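Long-range contacts in hypothetical protein XCC0632 (Xanthomonas campestris pv. campestris, PDB 2IQI), which is of unknown function but probably serves as the lipoprotein auxiliary component of an ABC-type transport system: residues Y13-R18 with A63-P68; A35-A40 with M72-V77; D106-E111 with T123-A128; F144-P149 with E163-Q168. All blocks are in the same frame, centred on the assembly; numbering follows the deposited sequence.

From the N terminus, contact 1 pairs the strand end at Tyr13 with strand 63-65 and so closes a loop of 44 intervening residues. Contact 2 opens within that loop, at 35-40, and closes 31 residues on, beyond it on helix 69-82, so contacts 1 and 2 cross; Gln67 NE2 to Asp75 OD2 joins them. Contact 3 follows in series, closing 11 residues between strands 101-110 and 121-132 of the mixed sheet; Ser38 bonds to Asp106 and Val107 link it with contact 2. Contact 4 closes 13 residues, bringing strand 137-149 against helix 155-185. Contacts 3 and 4 share the sheet through Leu126-Phe144 and Ile124-Val146 backbone bonds, while Leu166 meets Met72 between the helices.

Contact 1. Residues Y13-R18 with A63-P68; sequences YAPTVR and AGWAQP
A short parallel beta bridge, Tyr13 with Trp65, forms this contact where strands 11-13 and 63-65 make a two-stranded sheet apart from the main mixed sheet. Two backbone bonds define it: Tyr13 N gives to Gly64 O at 2.8 Å, and Ala66 N gives to Tyr13 O at 3.0 Å. Both donors lie nearly along the acceptor C=O axis, so Tyr13 is gripped through its N and its O by residues on the two sides of Trp65, the pattern of a parallel bridge. Tyr13 and Trp65 send their side chains to the same face, each with CG anti to its carbonyl carbon (chi1 -63° and -64°), yet their rings diverge. The phenol leans back along the partner strand until its edge, at CE2, meets Ala63 CB in the ring plane at 3.8 Å. The indole instead brings its CE3 and CZ3 atoms close to Tyr13 CB, with CZ3 to CB at 3.9 Å. Pro15 crosses the indole at about a right angle, and its CG also reaches Trp65 CZ3 at 3.9 Å. Further out, Phe162 of helix 155-185 meets the indole edge-to-face, and Tyr13 OH is hydrogen-bonded to Thr155 OG1; the small sheet is thereby packed against that helix. Beyond the bridge, at the exposed margin, the methyls of the two alanines meet, Ala14 CB lying 4.0 Å from Ala66 CB.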
loop_
_atom_site.group_PDB
_atom_site.type_symbol
_atom_site.label_atom_id
_atom_site.label_comp_id
_atom_site.label_asym_id
_atom_site.label_seq_id
_atom_site.Cartn_x
_atom_site.Cartn_y
_atom_site.Cartn_z
ATOM N N TYR A 13 10.303 -13.925 -1.400
ATOM C CA TYR A 13 10.635 -12.542 -1.024
ATOM C C TYR A 13 9.805 -11.986 0.136
ATOM O O TYR A 13 8.606 -12.229 0.239
ATOM C CB TYR A 13 10.565 -11.632 -2.261
ATOM C CG TYR A 13 11.589 -12.063 -3.273
ATOM C CD1 TYR A 13 12.947 -11.822 -3.052
ATOM C CD2 TYR A 13 11.222 -12.764 -4.412
ATOM C CE1 TYR A 13 13.917 -12.227 -3.966
ATOM C CE2 TYR A 13 12.200 -13.201 -5.352
ATOM C CZ TYR A 13 13.539 -12.912 -5.115
ATOM O OH TYR A 13 14.500 -13.348 -5.973
ATOM N N ALA A 14 10.469 -11.256 1.025
ATOM C CA ALA A 14 9.783 -10.594 2.115
ATOM C C ALA A 14 10.395 -9.240 2.339
ATOM O O ALA A 14 11.446 -9.115 3.004
ATOM C CB ALA A 14 9.840 -11.410 3.381
ATOM N N PRO A 15 9.766 -8.209 1.765
ATOM C CA PRO A 15 10.204 -6.861 2.022
ATOM C C PRO A 15 9.965 -6.431 3.455
ATOM O O PRO A 15 9.097 -6.954 4.152
ATOM C CB PRO A 15 9.366 -6.025 1.050
ATOM C CG PRO A 15 8.958 -6.989 -0.006
ATOM C CD PRO A 15 8.687 -8.241 0.782
ATOM N N THR A 16 10.765 -5.459 3.859
ATOM C CA THR A 16 10.756 -4.886 5.180
ATOM C C THR A 16 10.441 -3.435 4.971
ATOM O O THR A 16 11.182 -2.729 4.278
ATOM C CB THR A 16 12.123 -5.024 5.796
ATOM O OG1 THR A 16 12.392 -6.414 5.894
ATOM C CG2 THR A 16 12.161 -4.416 7.196
ATOM N N VAL A 17 9.317 -3.017 5.527
ATOM C CA VAL A 17 8.808 -1.692 5.356
ATOM C C VAL A 17 8.735 -1.064 6.719
ATOM O O VAL A 17 7.852 -1.368 7.505
ATOM C CB VAL A 17 7.401 -1.691 4.715
ATOM C CG1 VAL A 17 6.747 -0.332 4.864
ATOM C CG2 VAL A 17 7.474 -2.095 3.271
ATOM N N ARG A 18 9.676 -0.161 6.964
ATOM C CA ARG A 18 9.665 0.756 8.105
ATOM C C ARG A 18 9.330 2.182 7.625
ATOM O O ARG A 18 10.026 2.747 6.792
ATOM C CB ARG A 18 11.015 0.664 8.843
ATOM C CG ARG A 18 11.442 -0.797 9.006
ATOM C CD ARG A 18 12.334 -1.086 10.195
ATOM N NE ARG A 18 12.354 -2.520 10.503
ATOM C CZ ARG A 18 11.456 -3.166 11.264
ATOM N NH1 ARG A 18 10.416 -2.545 11.817
ATOM N NH2 ARG A 18 11.596 -4.471 11.466
ATOM N N ALA A 63 9.486 -17.540 -8.059
ATOM C CA ALA A 63 9.522 -16.447 -7.101
ATOM C C ALA A 63 8.113 -16.238 -6.542
ATOM O O ALA A 63 7.130 -16.421 -7.260
ATOM C CB ALA A 63 10.034 -15.197 -7.763
ATOM N N GLY A 64 8.007 -15.884 -5.264
ATOM C CA GLY A 64 6.715 -15.490 -4.694
ATOM C C GLY A 64 6.904 -14.601 -3.486
ATOM O O GLY A 64 8.032 -14.419 -3.012
ATOM N N TRP A 65 5.790 -14.079 -2.977
ATOM C CA TRP A 65 5.738 -13.232 -1.771
ATOM C C TRP A 65 5.423 -14.048 -0.473
ATOM O O TRP A 65 4.554 -14.912 -0.496
ATOM C CB TRP A 65 4.613 -12.215 -1.928
ATOM C CG TRP A 65 4.705 -11.182 -3.012
ATOM C CD1 TRP A 65 3.757 -10.917 -3.956
ATOM C CD2 TRP A 65 5.771 -10.255 -3.248
ATOM N NE1 TRP A 65 4.167 -9.890 -4.771
ATOM C CE2 TRP A 65 5.404 -9.471 -4.360
ATOM C CE3 TRP A 65 7.015 -10.030 -2.647
ATOM C CZ2 TRP A 65 6.230 -8.480 -4.877
ATOM C CZ3 TRP A 65 7.826 -9.033 -3.150
ATOM C CH2 TRP A 65 7.430 -8.271 -4.255
ATOM N N ALA A 66 6.086 -13.741 0.648
ATOM C CA ALA A 66 5.752 -14.324 1.960
ATOM C C ALA A 66 4.261 -14.232 2.356
ATOM O O ALA A 66 3.707 -15.134 2.993
ATOM C CB ALA A 66 6.595 -13.675 3.040
ATOM N N GLN A 67 3.624 -13.117 2.008
ATOM C CA GLN A 67 2.203 -12.901 2.266
ATOM C C GLN A 67 1.602 -12.544 0.925
ATOM O O GLN A 67 2.325 -12.060 0.081
ATOM C CB GLN A 67 1.997 -11.673 3.153
ATOM C CG GLN A 67 2.259 -11.844 4.586
ATOM C CD GLN A 67 2.305 -10.514 5.301
ATOM O OE1 GLN A 67 3.151 -9.664 5.007
ATOM N NE2 GLN A 67 1.407 -10.330 6.262
ATOM N N PRO A 68 0.266 -12.697 0.758
ATOM C CA PRO A 68 -0.359 -12.067 -0.403
ATOM C C PRO A 68 -0.211 -10.555 -0.346
ATOM O O PRO A 68 -0.019 -9.983 0.734
ATOM C CB PRO A 68 -1.826 -12.447 -0.263
ATOM C CG PRO A 68 -1.865 -13.563 0.710
ATOM C CD PRO A 68 -0.712 -13.405 1.611
#

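Contact 2. Residues A35-A40 with M72-V77; sequences AKPSAA and MLEDSV
The 35-40 backbone runs extended, without regular structure across this contact, past helix 69-82 and comes closest at Lys36 and Glu74, whose CA atoms are 6.5 Å apart. This is loop-on-helix packing within a fold of helices packed on a mixed beta sheet: the segment leaves strand 31-34 of that sheet and passes the helix that lies against it. No hydrogen bond spans the two segments, so the evidence for the contact is van der Waals, and Pro37 carries most of it. Its ring, turned toward the helix, crosses the Glu74 side chain at about a right angle, with CD 3.7 Å from Glu74 CB and nearly as near to CG. Glu74 is set for this by a CG anti to the backbone N (chi1 -162°) and an extended chain, which sets its CB and CG methylenes across the proline ring at CD. At the ring's tip, Pro37 CG also meets the Leu73 methyl CD2 at 4.0 Å. Leu73 goes on to touch Ile105 and Val107, joining the proline to the sheet. Lys36 starts away from the helix, but its CG lies 3.8 Å from Glu74 OE1; its ammonium NZ is 6.1 Å from that oxygen, too far for an ion pair, though the opposite charges may still attract. Within the helix, Met72 O takes two bonds from Ser76, one from N and one from OG, each 2.9 Å long.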
loop_
_atom_site.group_PDB
_atom_site.type_symbol
_atom_site.label_atom_id
_atom_site.label_comp_id
_atom_site.label_asym_id
_atom_site.label_seq_id
_atom_site.Cartn_x
_atom_site.Cartn_y
_atom_site.Cartn_z
ATOM N N ALA A 35 -9.430 -1.307 7.171
ATOM C CA ALA A 35 -10.067 -2.455 6.533
ATOM C C ALA A 35 -9.093 -3.412 5.790
ATOM O O ALA A 35 -7.919 -3.074 5.545
ATOM C CB ALA A 35 -11.161 -1.977 5.598
ATOM N N LYS A 36 -9.579 -4.606 5.442
ATOM C CA LYS A 36 -8.856 -5.466 4.510
ATOM C C LYS A 36 -8.887 -4.775 3.160
ATOM O O LYS A 36 -9.955 -4.396 2.700
ATOM C CB LYS A 36 -9.491 -6.867 4.377
ATOM C CG LYS A 36 -9.005 -7.866 5.413
ATOM C CD LYS A 36 -9.022 -9.335 4.902
ATOM C CE LYS A 36 -8.816 -10.384 6.098
ATOM N NZ LYS A 36 -9.713 -11.667 6.032
ATOM N N PRO A 37 -7.712 -4.600 2.522
ATOM C CA PRO A 37 -7.669 -4.112 1.138
ATOM C C PRO A 37 -8.395 -5.066 0.234
ATOM O O PRO A 37 -8.425 -6.277 0.498
ATOM C CB PRO A 37 -6.186 -4.123 0.813
ATOM C CG PRO A 37 -5.525 -3.983 2.164
ATOM C CD PRO A 37 -6.359 -4.828 3.054
ATOM N N SER A 38 -9.008 -4.539 -0.805
ATOM C CA SER A 38 -9.717 -5.387 -1.743
ATOM C C SER A 38 -8.953 -5.371 -3.066
ATOM O O SER A 38 -8.188 -4.410 -3.317
ATOM C CB SER A 38 -11.186 -4.966 -1.886
ATOM O OG SER A 38 -11.295 -3.643 -2.347
ATOM N N ALA A 39 -9.135 -6.425 -3.880
ATOM C CA ALA A 39 -8.353 -6.620 -5.098
ATOM C C ALA A 39 -8.769 -7.842 -5.897
ATOM O O ALA A 39 -9.256 -8.805 -5.346
ATOM C CB ALA A 39 -6.865 -6.732 -4.751
ATOM N N ALA A 40 -8.514 -7.825 -7.202
ATOM C CA ALA A 40 -8.657 -9.034 -8.011
ATOM C C ALA A 40 -7.752 -10.157 -7.503
ATOM O O ALA A 40 -6.644 -9.896 -6.983
ATOM C CB ALA A 40 -8.369 -8.737 -9.424
ATOM N N MET A 72 0.487 -7.688 2.668
ATOM C CA MET A 72 1.761 -6.948 2.859
ATOM C C MET A 72 1.351 -5.481 3.027
ATOM O O MET A 72 1.907 -4.749 3.862
ATOM C CB MET A 72 2.747 -7.044 1.662
ATOM C CG MET A 72 3.184 -8.427 1.152
ATOM S SD MET A 72 4.324 -8.352 -0.296
ATOM C CE MET A 72 5.660 -7.563 0.538
ATOM N N LEU A 73 0.356 -5.084 2.219
ATOM C CA LEU A 73 -0.176 -3.748 2.241
ATOM C C LEU A 73 -0.981 -3.439 3.521
ATOM O O LEU A 73 -0.785 -2.414 4.174
ATOM C CB LEU A 73 -0.958 -3.433 0.973
ATOM C CG LEU A 73 -1.299 -1.938 1.013
ATOM C CD1 LEU A 73 -0.228 -1.111 0.325
ATOM C CD2 LEU A 73 -2.705 -1.682 0.452
ATOM N N GLU A 74 -1.871 -4.339 3.887
ATOM C CA GLU A 74 -2.510 -4.259 5.195
ATOM C C GLU A 74 -1.511 -4.220 6.387
ATOM O O GLU A 74 -1.683 -3.461 7.324
ATOM C CB GLU A 74 -3.505 -5.390 5.327
ATOM C CG GLU A 74 -4.527 -5.196 6.401
ATOM C CD GLU A 74 -5.154 -6.514 6.835
ATOM O OE1 GLU A 74 -5.257 -7.440 5.976
ATOM O OE2 GLU A 74 -5.537 -6.621 8.042
ATOM N N ASP A 75 -0.456 -5.002 6.362
ATOM C CA ASP A 75 0.494 -4.906 7.461
ATOM C C ASP A 75 1.359 -3.646 7.416
ATOM O O ASP A 75 1.761 -3.165 8.463
ATOM C CB ASP A 75 1.400 -6.160 7.582
ATOM C CG ASP A 75 0.631 -7.413 7.971
ATOM O OD1 ASP A 75 -0.624 -7.332 8.059
ATOM O OD2 ASP A 75 1.276 -8.479 8.187
ATOM N N SER A 76 1.671 -3.119 6.236
ATOM C CA SER A 76 2.553 -1.965 6.196
ATOM C C SER A 76 1.856 -0.791 6.766
ATOM O O SER A 76 2.452 -0.004 7.517
ATOM C CB SER A 76 2.944 -1.620 4.766
ATOM O OG SER A 76 3.792 -2.637 4.307
ATOM N N VAL A 77 0.589 -0.679 6.369
ATOM C CA VAL A 77 -0.230 0.471 6.665
ATOM C C VAL A 77 -0.451 0.571 8.177
ATOM O O VAL A 77 -0.150 1.614 8.794
ATOM C CB VAL A 77 -1.553 0.455 5.862
ATOM C CG1 VAL A 77 -2.544 1.422 6.455
ATOM C CG2 VAL A 77 -1.281 0.834 4.426
#

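Contact 3. Residues D106-E111 with T123-A128; sequences DVRRFE and TIELNA
Glu125 stands with CG anti to the backbone N (chi1 164°) and an extended chain, while Arg108 and Arg109 both hold CG anti to the carbonyl carbon; these torsions bring two guanidinium groups to one carboxylate. The backbone cause is a classic beta bulge between antiparallel strands 101-110 and 121-132: the register slips by one, and Glu125 O accepts from both Arg108 N and Arg109 N, at 2.7 and 3.0 Å. Arg108 reaches out extended, and its NH1 meets Glu125 OE2 at 3.0 Å. Arg109 bends at chi3 (-57°) and offers NE to OE1 at 3.0 Å, its guanidinium plane 85° from the carboxylate. Each oxygen uses its anti lone pair and lies at the edge of its guanidinium, so the carboxylate is held from two sides. Thr123 CG2 packs over one face of the Arg109 group, 3.3 Å from NH2, and NH1 extends the network to Glu111, itself paired with Arg51. These charges share one face of the sheet; Val107, Phe110, Ile124 and Leu126 occupy the other, where helices 69-82 and 155-185 pack. There Phe110 and Ile124 lie side by side, CE2 to CD1 at 3.6 Å.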
loop_
_atom_site.group_PDB
_atom_site.type_symbol
_atom_site.label_atom_id
_atom_site.label_comp_id
_atom_site.label_asym_id
_atom_site.label_seq_id
_atom_site.Cartn_x
_atom_site.Cartn_y
_atom_site.Cartn_z
ATOM N N ASP A 106 -8.582 -0.028 -2.045
ATOM C CA ASP A 106 -8.796 -0.934 -3.165
ATOM C C ASP A 106 -7.496 -0.898 -3.965
ATOM O O ASP A 106 -7.043 0.194 -4.340
ATOM C CB ASP A 106 -9.966 -0.471 -3.998
ATOM C CG ASP A 106 -10.366 -1.469 -5.059
ATOM O OD1 ASP A 106 -10.576 -2.672 -4.715
ATOM O OD2 ASP A 106 -10.497 -1.039 -6.247
ATOM N N VAL A 107 -6.879 -2.071 -4.163
ATOM C CA VAL A 107 -5.600 -2.201 -4.883
ATOM C C VAL A 107 -5.842 -2.506 -6.369
ATOM O O VAL A 107 -6.554 -3.471 -6.696
ATOM C CB VAL A 107 -4.731 -3.293 -4.281
ATOM C CG1 VAL A 107 -3.469 -3.470 -5.093
ATOM C CG2 VAL A 107 -4.388 -2.947 -2.842
ATOM N N ARG A 108 -5.281 -1.670 -7.251
ATOM C CA ARG A 108 -5.588 -1.729 -8.689
ATOM C C ARG A 108 -4.487 -2.421 -9.471
ATOM O O ARG A 108 -4.754 -3.228 -10.355
ATOM C CB ARG A 108 -5.810 -0.337 -9.250
ATOM C CG ARG A 108 -6.960 0.425 -8.603
ATOM C CD ARG A 108 -6.960 1.814 -9.169
ATOM N NE ARG A 108 -8.121 2.616 -8.817
ATOM C CZ ARG A 108 -8.310 3.881 -9.233
ATOM N NH1 ARG A 108 -7.394 4.472 -10.010
ATOM N NH2 ARG A 108 -9.428 4.560 -8.900
ATOM N N ARG A 109 -3.244 -2.085 -9.135
ATOM C CA ARG A 109 -2.078 -2.689 -9.742
ATOM C C ARG A 109 -1.058 -2.984 -8.671
ATOM O O ARG A 109 -0.823 -2.151 -7.776
ATOM C CB ARG A 109 -1.520 -1.791 -10.850
ATOM C CG ARG A 109 -2.446 -1.807 -12.102
ATOM C CD ARG A 109 -1.781 -1.253 -13.276
ATOM N NE ARG A 109 -1.324 0.104 -13.007
ATOM C CZ ARG A 109 -0.133 0.569 -13.376
ATOM N NH1 ARG A 109 0.730 -0.224 -14.021
ATOM N NH2 ARG A 109 0.209 1.810 -13.097
ATOM N N PHE A 110 -0.524 -4.204 -8.719
ATOM C CA PHE A 110 0.611 -4.627 -7.898
ATOM C C PHE A 110 1.534 -5.489 -8.803
ATOM O O PHE A 110 1.400 -6.731 -8.894
ATOM C CB PHE A 110 0.124 -5.416 -6.692
ATOM C CG PHE A 110 1.061 -5.374 -5.532
ATOM C CD1 PHE A 110 2.169 -6.203 -5.488
ATOM C CD2 PHE A 110 0.842 -4.495 -4.479
ATOM C CE1 PHE A 110 3.040 -6.143 -4.423
ATOM C CE2 PHE A 110 1.691 -4.443 -3.410
ATOM C CZ PHE A 110 2.801 -5.256 -3.388
ATOM N N GLU A 111 2.448 -4.835 -9.512
ATOM C CA GLU A 111 3.100 -5.522 -10.613
ATOM C C GLU A 111 4.474 -4.978 -10.955
ATOM O O GLU A 111 4.767 -3.804 -10.749
ATOM C CB GLU A 111 2.202 -5.493 -11.848
ATOM C CG GLU A 111 1.947 -4.068 -12.366
ATOM C CD GLU A 111 0.866 -3.998 -13.443
ATOM O OE1 GLU A 111 1.208 -3.682 -14.601
ATOM O OE2 GLU A 111 -0.322 -4.271 -13.144
ATOM N N THR A 123 5.367 -1.387 -9.377
ATOM C CA THR A 123 4.288 -0.472 -9.524
ATOM C C THR A 123 3.114 -0.838 -8.621
ATOM O O THR A 123 2.573 -1.956 -8.688
ATOM C CB THR A 123 3.836 -0.464 -10.997
ATOM O OG1 THR A 123 4.919 0.008 -11.801
ATOM C CG2 THR A 123 2.607 0.434 -11.222
ATOM N N ILE A 124 2.705 0.115 -7.792
ATOM C CA ILE A 124 1.546 -0.062 -6.981
ATOM C C ILE A 124 0.632 1.064 -7.314
ATOM O O ILE A 124 1.024 2.220 -7.266
ATOM C CB ILE A 124 1.893 -0.092 -5.476
ATOM C CG1 ILE A 124 2.922 -1.186 -5.185
ATOM C CG2 ILE A 124 0.702 -0.473 -4.691
ATOM C CD1 ILE A 124 3.353 -1.254 -3.785
ATOM N N GLU A 125 -0.590 0.728 -7.703
ATOM C CA GLU A 125 -1.647 1.705 -7.834
ATOM C C GLU A 125 -2.828 1.264 -6.996
ATOM O O GLU A 125 -3.271 0.102 -7.104
ATOM C CB GLU A 125 -2.032 1.900 -9.280
ATOM C CG GLU A 125 -3.376 2.612 -9.460
ATOM C CD GLU A 125 -3.757 2.800 -10.943
ATOM O OE1 GLU A 125 -2.953 2.377 -11.835
ATOM O OE2 GLU A 125 -4.845 3.393 -11.214
ATOM N N LEU A 126 -3.321 2.187 -6.157
ATOM C CA LEU A 126 -4.424 1.909 -5.230
ATOM C C LEU A 126 -5.316 3.144 -4.913
ATOM O O LEU A 126 -4.885 4.306 -5.103
ATOM C CB LEU A 126 -3.912 1.244 -3.962
ATOM C CG LEU A 126 -2.920 2.055 -3.114
ATOM C CD1 LEU A 126 -3.660 3.075 -2.218
ATOM C CD2 LEU A 126 -1.875 1.177 -2.300
ATOM N N ASN A 127 -6.546 2.893 -4.432
ATOM C CA ASN A 127 -7.457 3.963 -4.053
ATOM C C ASN A 127 -7.901 3.815 -2.602
ATOM O O ASN A 127 -8.396 2.758 -2.194
ATOM C CB ASN A 127 -8.667 3.936 -4.972
ATOM C CG ASN A 127 -9.686 4.999 -4.641
ATOM O OD1 ASN A 127 -10.660 4.731 -3.914
ATOM N ND2 ASN A 127 -9.490 6.214 -5.178
ATOM N N ALA A 128 -7.714 4.866 -1.813
ATOM C CA ALA A 128 -8.150 4.868 -0.422
ATOM C C ALA A 128 -9.378 5.720 -0.252
ATOM O O ALA A 128 -9.459 6.826 -0.769
ATOM C CB ALA A 128 -7.048 5.409 0.486
#

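Contact 4. Residues F144-P149 with E163-Q168; sequences FTVARP and EQALTQ
Arg148 NH1 donates to Gln168 OE1 at 3.0 Å, the single hydrogen bond between these segments. The acceptor sits 23° out of the guanidinium plane, and the N-H...O angle of 143° shows a bent bond, although NH1 does lie in the carbonyl plane of the amide. Gln164 takes a different station: its CB rests 3.8 Å above the centre of the Arg148 guanidinium, measured from the plane, so a methylene covers that face. Its NE2 comes 3.4 Å from Arg148 NH2, but two donors meet there and no bond results. Bends at chi2 and chi3 fold the arginine back over the helix instead of letting it extend. Here strand 137-149, bordering strand 121-132 in the mixed sheet, runs roughly antiparallel to helix 155-185, their local axes 7.7 Å apart at 151°. Val146 supplies the apolar part of the contact; its CG1 touches Ala165 CB at 4.0 Å, and its two methyls also lie against the Gln168 amide, CG2 standing 3.7 Å from NE2. That amide is positioned by an extended chain with CG anti to the backbone N, and by Glu172, whose OE2 accepts from NE2. Ala165 also touches Ile124 of the adjoining strand 121-132.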
loop_
_atom_site.group_PDB
_atom_site.type_symbol
_atom_site.label_atom_id
_atom_site.label_comp_id
_atom_site.label_asym_id
_atom_site.label_seq_id
_atom_site.Cartn_x
_atom_site.Cartn_y
_atom_site.Cartn_z
ATOM N N PHE A 144 -3.486 6.753 -5.373
ATOM C CA PHE A 144 -2.038 6.846 -5.174
ATOM C C PHE A 144 -1.398 5.907 -6.171
ATOM O O PHE A 144 -1.791 4.753 -6.203
ATOM C CB PHE A 144 -1.652 6.389 -3.756
ATOM C CG PHE A 144 -2.139 7.303 -2.663
ATOM C CD1 PHE A 144 -1.347 8.345 -2.207
ATOM C CD2 PHE A 144 -3.405 7.116 -2.089
ATOM C CE1 PHE A 144 -1.808 9.177 -1.193
ATOM C CE2 PHE A 144 -3.865 7.933 -1.078
ATOM C CZ PHE A 144 -3.057 8.977 -0.617
ATOM N N THR A 145 -0.430 6.381 -6.954
ATOM C CA THR A 145 0.335 5.537 -7.873
ATOM C C THR A 145 1.815 5.708 -7.574
ATOM O O THR A 145 2.322 6.813 -7.618
ATOM C CB THR A 145 0.163 5.939 -9.403
ATOM O OG1 THR A 145 -1.200 6.247 -9.695
ATOM C CG2 THR A 145 0.601 4.827 -10.313
ATOM N N VAL A 146 2.524 4.623 -7.342
ATOM C CA VAL A 146 3.942 4.729 -7.190
ATOM C C VAL A 146 4.623 3.735 -8.120
ATOM O O VAL A 146 4.197 2.578 -8.207
ATOM C CB VAL A 146 4.332 4.467 -5.750
ATOM C CG1 VAL A 146 5.837 4.323 -5.614
ATOM C CG2 VAL A 146 3.849 5.595 -4.876
ATOM N N ALA A 147 5.656 4.190 -8.840
ATOM C CA ALA A 147 6.490 3.294 -9.674
ATOM C C ALA A 147 7.974 3.507 -9.389
ATOM O O ALA A 147 8.494 4.634 -9.454
ATOM C CB ALA A 147 6.184 3.475 -11.169
ATOM N N ARG A 148 8.677 2.443 -9.033
ATOM C CA ARG A 148 10.099 2.626 -8.721
ATOM C C ARG A 148 10.929 1.725 -9.601
ATOM O O ARG A 148 10.734 0.511 -9.592
ATOM C CB ARG A 148 10.381 2.382 -7.235
ATOM C CG ARG A 148 9.657 3.359 -6.273
ATOM C CD ARG A 148 10.248 4.771 -6.241
ATOM N NE ARG A 148 11.600 4.739 -5.674
ATOM C CZ ARG A 148 11.890 4.989 -4.394
ATOM N NH1 ARG A 148 10.919 5.335 -3.553
ATOM N NH2 ARG A 148 13.151 4.913 -3.955
ATOM N N PRO A 149 11.869 2.308 -10.372
ATOM C CA PRO A 149 12.633 1.491 -11.335
ATOM C C PRO A 149 13.476 0.506 -10.559
ATOM O O PRO A 149 14.005 0.837 -9.490
ATOM C CB PRO A 149 13.534 2.504 -12.034
ATOM C CG PRO A 149 13.728 3.593 -10.983
ATOM C CD PRO A 149 12.346 3.703 -10.340
ATOM N N GLU A 163 9.944 -3.105 -2.269
ATOM C CA GLU A 163 10.109 -2.560 -0.940
ATOM C C GLU A 163 10.072 -1.010 -0.993
ATOM O O GLU A 163 9.413 -0.338 -0.180
ATOM C CB GLU A 163 11.438 -3.044 -0.371
ATOM C CG GLU A 163 11.412 -3.193 1.125
ATOM C CD GLU A 163 12.761 -3.483 1.704
ATOM O OE1 GLU A 163 12.936 -4.550 2.315
ATOM O OE2 GLU A 163 13.655 -2.637 1.547
ATOM N N GLN A 164 10.777 -0.441 -1.967
ATOM C CA GLN A 164 10.798 0.984 -2.146
ATOM C C GLN A 164 9.374 1.532 -2.465
ATOM O O GLN A 164 8.960 2.553 -1.865
ATOM C CB GLN A 164 11.791 1.349 -3.237
ATOM C CG GLN A 164 13.287 1.252 -2.900
ATOM C CD GLN A 164 14.142 1.079 -4.176
ATOM O OE1 GLN A 164 15.029 0.236 -4.232
ATOM N NE2 GLN A 164 13.840 1.848 -5.208
ATOM N N ALA A 165 8.626 0.855 -3.354
ATOM C CA ALA A 165 7.274 1.288 -3.724
ATOM C C ALA A 165 6.294 1.134 -2.559
ATOM O O ALA A 165 5.424 2.005 -2.320
ATOM C CB ALA A 165 6.769 0.530 -4.917
ATOM N N LEU A 166 6.433 0.026 -1.836
ATOM C CA LEU A 166 5.625 -0.206 -0.677
ATOM C C LEU A 166 5.861 0.866 0.319
ATOM O O LEU A 166 4.893 1.379 0.874
ATOM C CB LEU A 166 5.970 -1.527 -0.005
ATOM C CG LEU A 166 4.963 -2.613 -0.301
ATOM C CD1 LEU A 166 5.638 -3.989 -0.227
ATOM C CD2 LEU A 166 3.794 -2.451 0.639
ATOM N N THR A 167 7.137 1.183 0.574
ATOM C CA THR A 167 7.482 2.134 1.622
ATOM C C THR A 167 6.919 3.503 1.239
ATOM O O THR A 167 6.236 4.144 2.052
ATOM C CB THR A 167 8.994 2.177 1.887
ATOM O OG1 THR A 167 9.419 0.898 2.354
ATOM C CG2 THR A 167 9.373 3.237 2.939
ATOM N N GLN A 168 7.141 3.914 -0.010
ATOM C CA GLN A 168 6.639 5.210 -0.483
ATOM C C GLN A 168 5.098 5.339 -0.490
ATOM O O GLN A 168 4.596 6.353 -0.014
ATOM C CB GLN A 168 7.257 5.607 -1.821
ATOM C CG GLN A 168 6.718 6.889 -2.372
ATOM C CD GLN A 168 7.254 7.248 -3.766
ATOM O OE1 GLN A 168 8.324 6.808 -4.171
ATOM N NE2 GLN A 168 6.508 8.079 -4.486
#